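Local atomic coordinates of uncharacterized protein (Bacteroides eggerthii DSM 20697, PDB entry 4ECO), a protein that is of unknown function but folds as a leucine-rich repeat solenoid, a scaffold that probably serves in binding other proteins. Residues A[146-158]-A[172-184]. Residues are numbered along the deposited sequence; the frame is centred on the assembly and turned at random. Where two conformers were deposited one is given.
Sequences QKTFVDYDPREDF and QKSIKKSSRITLK
Arg155 of 146-158 anchors one end of this contact on the backbone of 172-184. Its NH1 donates to Lys173 O at 2.8 Å with an N-H...O angle of 145°, and NH2 adds weak bonds to Lys173 O and Ser174 O. Asp153 aims the guanidinium: NE and NH2 meet its carboxylate side-on through syn lone pairs, NH2 lying 3.0 Å from Asp153 OD2 in a salt bridge. Asp153 OD1 also takes the backbone N of Arg155, closing an Asx turn. Ile175, with CG1 beside its own backbone N (chi1 -59°), lays that carbon over one guanidinium face, 3.4 Å from Arg155 NH2, while its CD1 packs on Arg155 CB. This end is held mainly by polar bonds, and a water joins Arg155 NH1 to Gln172 OE1.

At the other end Ile181 N donates almost straight to Thr148 O (2.9 Å, 173°), a backbone bond to a residue of helix 144-149. There the packing is buried: the Phe149 ring has Ile181 O at its edge, and its CE1 lies 3.9 Å from Leu183 CD2. Arg180, extended until a bend at chi3, runs past the carbonyls of Phe149 and Val150; its NH2 lies over one face of Tyr152 in one of that residue's two conformers, an off-centre cation-pi contact that is therefore doubtful.

Between these anchors the fit is looser and faces solvent: exposed Ser178 OG comes no nearer to Glu156 than 3.5 Å, at CD, and the Glu156 carboxylate is instead salt-bridged to Lys163.

Helix 160-168 lies between the two segments in sequence, and its Lys163 and Ile166 touch Ile175. Along the parallel repeat strands, Gln146 and Val150 rest on 354-359, whereas Pro154 and Lys173 touch 404-408, placing this excursion against the solenoid.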
ATOM      1  N   GLN A 146       1.512   5.841  -3.748  1.00 40.99           N
ATOM      2  CA  GLN A 146       1.946   4.628  -3.081  1.00 41.37           C
ATOM      3  C   GLN A 146       1.945   4.798  -1.559  1.00 44.57           C
ATOM      4  O   GLN A 146       1.291   4.001  -0.878  1.00 43.91           O
ATOM      5  CB  GLN A 146       3.345   4.225  -3.585  1.00 43.97           C
ATOM      6  CG  GLN A 146       3.894   2.897  -3.042  1.00 54.58           C
ATOM      7  CD  GLN A 146       3.120   1.675  -3.459  1.00 63.89           C
ATOM      8  OE1 GLN A 146       2.432   1.646  -4.483  1.00 51.55           O
ATOM      9  NE2 GLN A 146       3.226   0.628  -2.656  1.00 64.34           N
ATOM     10  N   LYS A 147       2.614   5.851  -1.029  1.00 40.14           N
ATOM     11  CA  LYS A 147       2.667   6.063   0.417  1.00 39.34           C
ATOM     12  C   LYS A 147       1.288   6.374   0.990  1.00 42.87           C
ATOM     13  O   LYS A 147       1.022   5.968   2.120  1.00 45.51           O
ATOM     14  CB  LYS A 147       3.689   7.154   0.849  1.00 42.22           C
ATOM     15  CG  LYS A 147       3.545   8.546   0.217  1.00 72.73           C
ATOM     16  CD  LYS A 147       4.472   9.598   0.883  1.00 86.56           C
ATOM     17  CE  LYS A 147       4.675  10.892   0.091  1.00 88.53           C
ATOM     18  NZ  LYS A 147       5.666  10.756  -1.034  1.00 76.91           N
ATOM     19  N   THR A 148       0.409   7.021   0.217  1.00 38.02           N
ATOM     20  CA  THR A 148      -0.904   7.462   0.695  1.00 37.93           C
ATOM     21  C   THR A 148      -1.964   6.361   0.702  1.00 41.13           C
ATOM     22  O   THR A 148      -2.717   6.271   1.689  1.00 40.52           O
ATOM     23  CB  THR A 148      -1.433   8.640  -0.149  1.00 39.01           C
ATOM     24  OG1 THR A 148      -0.388   9.584  -0.279  1.00 37.38           O
ATOM     25  CG2 THR A 148      -2.657   9.335   0.486  1.00 30.96           C
ATOM     26  N   PHE A 149      -2.062   5.580  -0.397  1.00 35.84           N
ATOM     27  CA  PHE A 149      -3.136   4.608  -0.526  1.00 35.46           C
ATOM     28  C   PHE A 149      -2.722   3.146  -0.635  1.00 39.50           C
ATOM     29  O   PHE A 149      -3.627   2.290  -0.632  1.00 37.52           O
ATOM     30  CB  PHE A 149      -3.936   4.933  -1.801  1.00 37.80           C
ATOM     31  CG  PHE A 149      -4.542   6.314  -1.841  1.00 39.87           C
ATOM     32  CD1 PHE A 149      -5.698   6.606  -1.118  1.00 42.48           C
ATOM     33  CD2 PHE A 149      -3.954   7.326  -2.596  1.00 41.49           C
ATOM     34  CE1 PHE A 149      -6.260   7.876  -1.161  1.00 43.25           C
ATOM     35  CE2 PHE A 149      -4.529   8.587  -2.659  1.00 43.91           C
ATOM     36  CZ  PHE A 149      -5.678   8.856  -1.935  1.00 42.64           C
ATOM     37  N   VAL A 150      -1.407   2.834  -0.777  1.00 37.43           N
ATOM     38  CA  VAL A 150      -1.020   1.444  -1.053  1.00 37.56           C
ATOM     39  C   VAL A 150      -0.106   0.843   0.052  1.00 43.95           C
ATOM     40  O   VAL A 150      -0.355  -0.291   0.504  1.00 44.17           O
ATOM     41  CB  VAL A 150      -0.338   1.331  -2.455  1.00 39.99           C
ATOM     42  CG1 VAL A 150      -0.140  -0.115  -2.861  1.00 39.62           C
ATOM     43  CG2 VAL A 150      -1.125   2.073  -3.530  1.00 39.19           C
ATOM     44  N   ASP A 151       0.960   1.557   0.435  1.00 41.83           N
ATOM     45  CA  ASP A 151       1.912   1.071   1.441  1.00 42.09           C
ATOM     46  C   ASP A 151       1.251   0.782   2.762  1.00 47.75           C
ATOM     47  O   ASP A 151       0.409   1.565   3.225  1.00 48.68           O
ATOM     48  CB  ASP A 151       3.043   2.073   1.676  1.00 43.15           C
ATOM     49  CG  ASP A 151       4.115   2.057   0.621  1.00 44.34           C
ATOM     50  OD1 ASP A 151       4.211   1.034  -0.125  1.00 42.16           O
ATOM     51  OD2 ASP A 151       4.888   3.040   0.558  1.00 47.00           O
ATOM     52  N   TYR A 152       1.634  -0.374   3.337  1.00 44.47           N
ATOM     53  CA  TYR A 152       1.132  -0.920   4.602  0.50 43.51           C
ATOM     54  C   TYR A 152       2.160  -1.919   5.185  1.00 47.18           C
ATOM     55  O   TYR A 152       2.808  -2.641   4.407  1.00 47.74           O
ATOM     56  CB  TYR A 152      -0.225  -1.601   4.320  0.50 43.81           C
ATOM     57  CG  TYR A 152      -1.021  -2.122   5.498  0.50 44.90           C
ATOM     58  CD1 TYR A 152      -1.724  -1.252   6.329  0.50 46.36           C
ATOM     59  CD2 TYR A 152      -1.239  -3.486   5.661  0.50 45.81           C
ATOM     60  CE1 TYR A 152      -2.527  -1.730   7.367  0.50 46.17           C
ATOM     61  CE2 TYR A 152      -2.045  -3.973   6.689  0.50 46.18           C
ATOM     62  CZ  TYR A 152      -2.695  -3.093   7.531  0.50 50.39           C
ATOM     63  OH  TYR A 152      -3.485  -3.593   8.529  0.50 50.21           O
ATOM     64  N   ASP A 153       2.299  -1.979   6.532  1.00 40.12           N
ATOM     65  CA  ASP A 153       3.186  -2.948   7.161  1.00 38.30           C
ATOM     66  C   ASP A 153       2.360  -4.207   7.540  1.00 39.57           C
ATOM     67  O   ASP A 153       1.529  -4.132   8.453  1.00 37.79           O
ATOM     68  CB  ASP A 153       3.918  -2.356   8.374  1.00 38.77           C
ATOM     69  CG  ASP A 153       5.010  -3.220   8.988  1.00 46.10           C
ATOM     70  OD1 ASP A 153       5.303  -4.326   8.428  1.00 48.06           O
ATOM     71  OD2 ASP A 153       5.593  -2.792  10.016  1.00 45.94           O
ATOM     72  N   PRO A 154       2.584  -5.368   6.860  1.00 34.70           N
ATOM     73  CA  PRO A 154       1.810  -6.577   7.198  1.00 34.06           C
ATOM     74  C   PRO A 154       2.035  -7.037   8.650  1.00 39.01           C
ATOM     75  O   PRO A 154       1.210  -7.800   9.151  1.00 38.92           O
ATOM     76  CB  PRO A 154       2.314  -7.611   6.186  1.00 35.85           C
ATOM     77  CG  PRO A 154       2.867  -6.792   5.041  1.00 40.37           C
ATOM     78  CD  PRO A 154       3.492  -5.617   5.716  1.00 35.96           C
ATOM     79  N   ARG A 155       3.101  -6.532   9.354  1.00 34.77           N
ATOM     80  CA  ARG A 155       3.357  -6.900  10.757  1.00 33.98           C
ATOM     81  C   ARG A 155       2.293  -6.267  11.699  1.00 41.12           C
ATOM     82  O   ARG A 155       2.149  -6.689  12.833  1.00 42.07           O
ATOM     83  CB  ARG A 155       4.773  -6.518  11.192  1.00 27.11           C
ATOM     84  CG  ARG A 155       5.842  -7.149  10.324  1.00 30.32           C
ATOM     85  CD  ARG A 155       7.230  -6.703  10.705  1.00 32.69           C
ATOM     86  NE  ARG A 155       7.295  -5.249  10.741  1.00 38.54           N
ATOM     87  CZ  ARG A 155       8.235  -4.552  11.365  1.00 50.73           C
ATOM     88  NH1 ARG A 155       9.207  -5.174  12.022  1.00 30.29           N
ATOM     89  NH2 ARG A 155       8.191  -3.224  11.367  1.00 35.17           N
ATOM     90  N   GLU A 156       1.505  -5.324  11.193  1.00 39.66           N
ATOM     91  CA  GLU A 156       0.409  -4.647  11.890  1.00 40.53           C
ATOM     92  C   GLU A 156      -0.587  -5.670  12.496  1.00 45.07           C
ATOM     93  O   GLU A 156      -1.137  -5.451  13.580  1.00 46.24           O
ATOM     94  CB  GLU A 156      -0.312  -3.699  10.886  1.00 41.53           C
ATOM     95  CG  GLU A 156      -1.446  -2.864  11.455  1.00 54.49           C
ATOM     96  CD  GLU A 156      -1.152  -2.008  12.675  1.00 84.97           C
ATOM     97  OE1 GLU A 156      -0.042  -1.426  12.757  1.00 74.58           O
ATOM     98  OE2 GLU A 156      -2.058  -1.896  13.535  1.00 87.26           O
ATOM     99  N   ASP A 157      -0.781  -6.788  11.804  1.00 41.34           N
ATOM    100  CA  ASP A 157      -1.698  -7.852  12.192  1.00 41.57           C
ATOM    101  C   ASP A 157      -1.196  -8.679  13.362  1.00 44.42           C
ATOM    102  O   ASP A 157      -1.946  -9.547  13.844  1.00 46.44           O
ATOM    103  CB  ASP A 157      -2.004  -8.768  11.012  1.00 43.58           C
ATOM    104  CG  ASP A 157      -2.963  -8.126  10.049  1.00 51.51           C
ATOM    105  OD1 ASP A 157      -3.855  -7.383  10.513  1.00 50.97           O
ATOM    106  OD2 ASP A 157      -2.847  -8.394   8.831  1.00 63.46           O
ATOM    107  N   PHE A 158       0.036  -8.405  13.841  1.00 36.11           N
ATOM    108  CA  PHE A 158       0.542  -9.044  15.038  1.00 34.33           C
ATOM    109  C   PHE A 158      -0.183  -8.488  16.237  1.00 38.21           C
ATOM    110  O   PHE A 158      -0.586  -7.325  16.223  1.00 36.52           O
ATOM    111  CB  PHE A 158       2.041  -8.827  15.183  1.00 35.09           C
ATOM    112  CG  PHE A 158       2.875  -9.747  14.354  1.00 36.16           C
ATOM    113  CD1 PHE A 158       2.709 -11.125  14.440  1.00 39.85           C
ATOM    114  CD2 PHE A 158       3.927  -9.256  13.599  1.00 38.08           C
ATOM    115  CE1 PHE A 158       3.525 -11.988  13.720  1.00 41.55           C
ATOM    116  CE2 PHE A 158       4.753 -10.118  12.884  1.00 41.85           C
ATOM    117  CZ  PHE A 158       4.531 -11.478  12.932  1.00 41.31           C
ATOM    118  N   GLN A 172      15.330  -4.972  16.008  1.00 49.82           N
ATOM    119  CA  GLN A 172      14.175  -5.046  15.097  1.00 47.43           C
ATOM    120  C   GLN A 172      13.615  -3.651  14.752  1.00 50.46           C
ATOM    121  O   GLN A 172      13.637  -2.745  15.599  1.00 49.03           O
ATOM    122  CB  GLN A 172      13.043  -5.892  15.702  1.00 46.73           C
ATOM    123  CG  GLN A 172      13.399  -7.344  15.951  1.00 51.38           C
ATOM    124  CD  GLN A 172      12.176  -8.173  16.270  1.00 69.66           C
ATOM    125  OE1 GLN A 172      11.223  -8.250  15.479  1.00 62.55           O
ATOM    126  NE2 GLN A 172      12.199  -8.881  17.403  1.00 58.83           N
ATOM    127  N   LYS A 173      13.070  -3.504  13.524  1.00 46.74           N
ATOM    128  CA  LYS A 173      12.408  -2.269  13.080  1.00 46.68           C
ATOM    129  C   LYS A 173      11.039  -2.193  13.769  1.00 51.59           C
ATOM    130  O   LYS A 173      10.262  -3.158  13.716  1.00 51.21           O
ATOM    131  CB  LYS A 173      12.262  -2.195  11.539  1.00 49.17           C
ATOM    132  CG  LYS A 173      13.549  -2.361  10.719  1.00 66.88           C
ATOM    133  CD  LYS A 173      13.260  -2.147   9.239  1.00 80.77           C
ATOM    134  CE  LYS A 173      14.433  -2.399   8.320  1.00 95.09           C
ATOM    135  NZ  LYS A 173      14.105  -1.995   6.921  1.00105.44           N
ATOM    136  N   SER A 174      10.774  -1.093  14.476  1.00 48.61           N
ATOM    137  CA  SER A 174       9.511  -0.918  15.196  1.00 47.69           C
ATOM    138  C   SER A 174       8.350  -0.844  14.203  1.00 51.48           C
ATOM    139  O   SER A 174       8.542  -0.488  13.037  1.00 52.84           O
ATOM    140  CB  SER A 174       9.559   0.325  16.084  1.00 50.29           C
ATOM    141  OG  SER A 174      10.504   0.137  17.126  1.00 63.16           O
ATOM    142  N   ILE A 175       7.164  -1.233  14.653  1.00 44.87           N
ATOM    143  CA  ILE A 175       5.980  -1.219  13.821  1.00 42.68           C
ATOM    144  C   ILE A 175       5.255   0.110  14.061  1.00 50.69           C
ATOM    145  O   ILE A 175       4.753   0.379  15.169  1.00 50.40           O
ATOM    146  CB  ILE A 175       5.092  -2.467  14.117  1.00 43.46           C
ATOM    147  CG1 ILE A 175       5.882  -3.774  13.866  1.00 42.73           C
ATOM    148  CG2 ILE A 175       3.776  -2.422  13.332  1.00 40.91           C
ATOM    149  CD1 ILE A 175       5.363  -4.984  14.527  1.00 34.18           C
ATOM    150  N   LYS A 176       5.213   0.932  13.003  1.00 49.64           N
ATOM    151  CA  LYS A 176       4.526   2.221  12.979  1.00 49.97           C
ATOM    152  C   LYS A 176       3.012   2.050  12.899  1.00 56.02           C
ATOM    153  O   LYS A 176       2.521   1.101  12.269  1.00 56.47           O
ATOM    154  CB  LYS A 176       4.985   3.061  11.775  1.00 51.50           C
ATOM    155  CG  LYS A 176       6.209   3.926  11.966  1.00 63.44           C
ATOM    156  CD  LYS A 176       6.296   4.910  10.776  1.00 80.20           C
ATOM    157  CE  LYS A 176       7.082   6.188  11.050  1.00 91.20           C
ATOM    158  NZ  LYS A 176       6.692   7.309  10.133  1.00 86.21           N
ATOM    159  N   LYS A 177       2.279   3.005  13.489  1.00 53.44           N
ATOM    160  CA  LYS A 177       0.828   3.086  13.413  1.00 53.97           C
ATOM    161  C   LYS A 177       0.441   3.279  11.951  1.00 59.64           C
ATOM    162  O   LYS A 177       1.143   3.974  11.203  1.00 59.12           O
ATOM    163  CB  LYS A 177       0.309   4.245  14.293  1.00 57.36           C
ATOM    164  CG  LYS A 177      -1.219   4.374  14.378  1.00 75.08           C
ATOM    165  CD  LYS A 177      -1.656   5.608  15.180  1.00 85.63           C
ATOM    166  CE  LYS A 177      -3.158   5.749  15.216  1.00 97.95           C
ATOM    167  NZ  LYS A 177      -3.568   6.951  15.978  1.00106.86           N
ATOM    168  N   SER A 178      -0.663   2.643  11.547  1.00 57.75           N
ATOM    169  CA  SER A 178      -1.179   2.682  10.187  1.00 57.80           C
ATOM    170  C   SER A 178      -1.465   4.104   9.761  1.00 60.38           C
ATOM    171  O   SER A 178      -2.035   4.893  10.531  1.00 60.36           O
ATOM    172  CB  SER A 178      -2.442   1.836  10.085  1.00 63.47           C
ATOM    173  OG  SER A 178      -2.220   0.512  10.552  1.00 76.09           O
ATOM    174  N   SER A 179      -1.035   4.433   8.546  1.00 55.40           N
ATOM    175  CA  SER A 179      -1.208   5.755   7.941  1.00 54.19           C
ATOM    176  C   SER A 179      -1.955   5.679   6.594  1.00 54.86           C
ATOM    177  O   SER A 179      -2.377   6.720   6.077  1.00 55.91           O
ATOM    178  CB  SER A 179       0.158   6.409   7.740  1.00 58.41           C
ATOM    179  OG  SER A 179       1.079   5.490   7.171  1.00 68.45           O
ATOM    180  N   ARG A 180      -2.112   4.457   6.028  1.00 47.62           N
ATOM    181  CA  ARG A 180      -2.722   4.234   4.720  1.00 46.11           C
ATOM    182  C   ARG A 180      -4.190   4.626   4.742  1.00 50.24           C
ATOM    183  O   ARG A 180      -4.930   4.222   5.644  1.00 48.94           O
ATOM    184  CB  ARG A 180      -2.550   2.774   4.245  1.00 43.80           C
ATOM    185  CG  ARG A 180      -3.177   2.459   2.887  1.00 45.27           C
ATOM    186  CD  ARG A 180      -2.858   1.074   2.346  1.00 55.27           C
ATOM    187  NE  ARG A 180      -3.358   0.002   3.200  1.00 69.13           N
ATOM    188  CZ  ARG A 180      -4.599  -0.463   3.194  1.00 89.11           C
ATOM    189  NH1 ARG A 180      -5.512   0.057   2.373  1.00 71.04           N
ATOM    190  NH2 ARG A 180      -4.949  -1.438   4.022  1.00 90.66           N
ATOM    191  N   ILE A 181      -4.588   5.439   3.733  1.00 46.19           N
ATOM    192  CA  ILE A 181      -5.951   5.903   3.525  1.00 44.37           C
ATOM    193  C   ILE A 181      -6.690   4.904   2.656  1.00 47.80           C
ATOM    194  O   ILE A 181      -6.151   4.414   1.660  1.00 45.57           O
ATOM    195  CB  ILE A 181      -5.985   7.334   2.891  1.00 46.68           C
ATOM    196  CG1 ILE A 181      -5.148   8.367   3.664  1.00 46.85           C
ATOM    197  CG2 ILE A 181      -7.397   7.843   2.582  1.00 44.76           C
ATOM    198  CD1 ILE A 181      -5.459   8.543   5.156  1.00 54.77           C
ATOM    199  N   THR A 182      -7.943   4.622   3.041  1.00 46.11           N
ATOM    200  CA  THR A 182      -8.858   3.815   2.265  1.00 46.43           C
ATOM    201  C   THR A 182      -9.981   4.729   1.858  1.00 54.09           C
ATOM    202  O   THR A 182     -10.586   5.384   2.716  1.00 55.12           O
ATOM    203  CB  THR A 182      -9.339   2.560   3.012  1.00 52.86           C
ATOM    204  OG1 THR A 182      -8.213   1.788   3.448  1.00 46.35           O
ATOM    205  CG2 THR A 182     -10.294   1.697   2.148  1.00 52.24           C
ATOM    206  N   LEU A 183     -10.248   4.811   0.552  1.00 52.30           N
ATOM    207  CA  LEU A 183     -11.336   5.653   0.086  1.00 52.54           C
ATOM    208  C   LEU A 183     -12.683   5.110   0.497  1.00 61.06           C
ATOM    209  O   LEU A 183     -12.944   3.902   0.390  1.00 61.30           O
ATOM    210  CB  LEU A 183     -11.334   5.817  -1.436  1.00 51.86           C
ATOM    211  CG  LEU A 183     -10.304   6.687  -2.080  1.00 54.67           C
ATOM    212  CD1 LEU A 183     -10.710   6.954  -3.484  1.00 54.60           C
ATOM    213  CD2 LEU A 183     -10.157   8.016  -1.371  1.00 56.20           C
ATOM    214  N   LYS A 184     -13.545   6.023   0.931  1.00 60.58           N
ATOM    215  CA  LYS A 184     -14.942   5.756   1.248  1.00 62.29           C
ATOM    216  C   LYS A 184     -15.686   5.836  -0.094  1.00 71.68           C
ATOM    217  O   LYS A 184     -15.345   6.709  -0.906  1.00 72.43           O
ATOM    218  CB  LYS A 184     -15.446   6.766   2.297  1.00 63.86           C
ATOM    219  CG  LYS A 184     -14.588   6.810   3.554  1.00 76.28           C
ATOM    220  CD  LYS A 184     -15.013   7.869   4.558  1.00 89.41           C
ATOM    221  CE  LYS A 184     -14.170   7.798   5.816  1.00104.68           C
ATOM    222  NZ  LYS A 184     -14.784   8.535   6.960  1.00118.47           N
TER
HETATM  223  O   HOH W   1      10.527  -7.622  12.825  1.00 34.86           O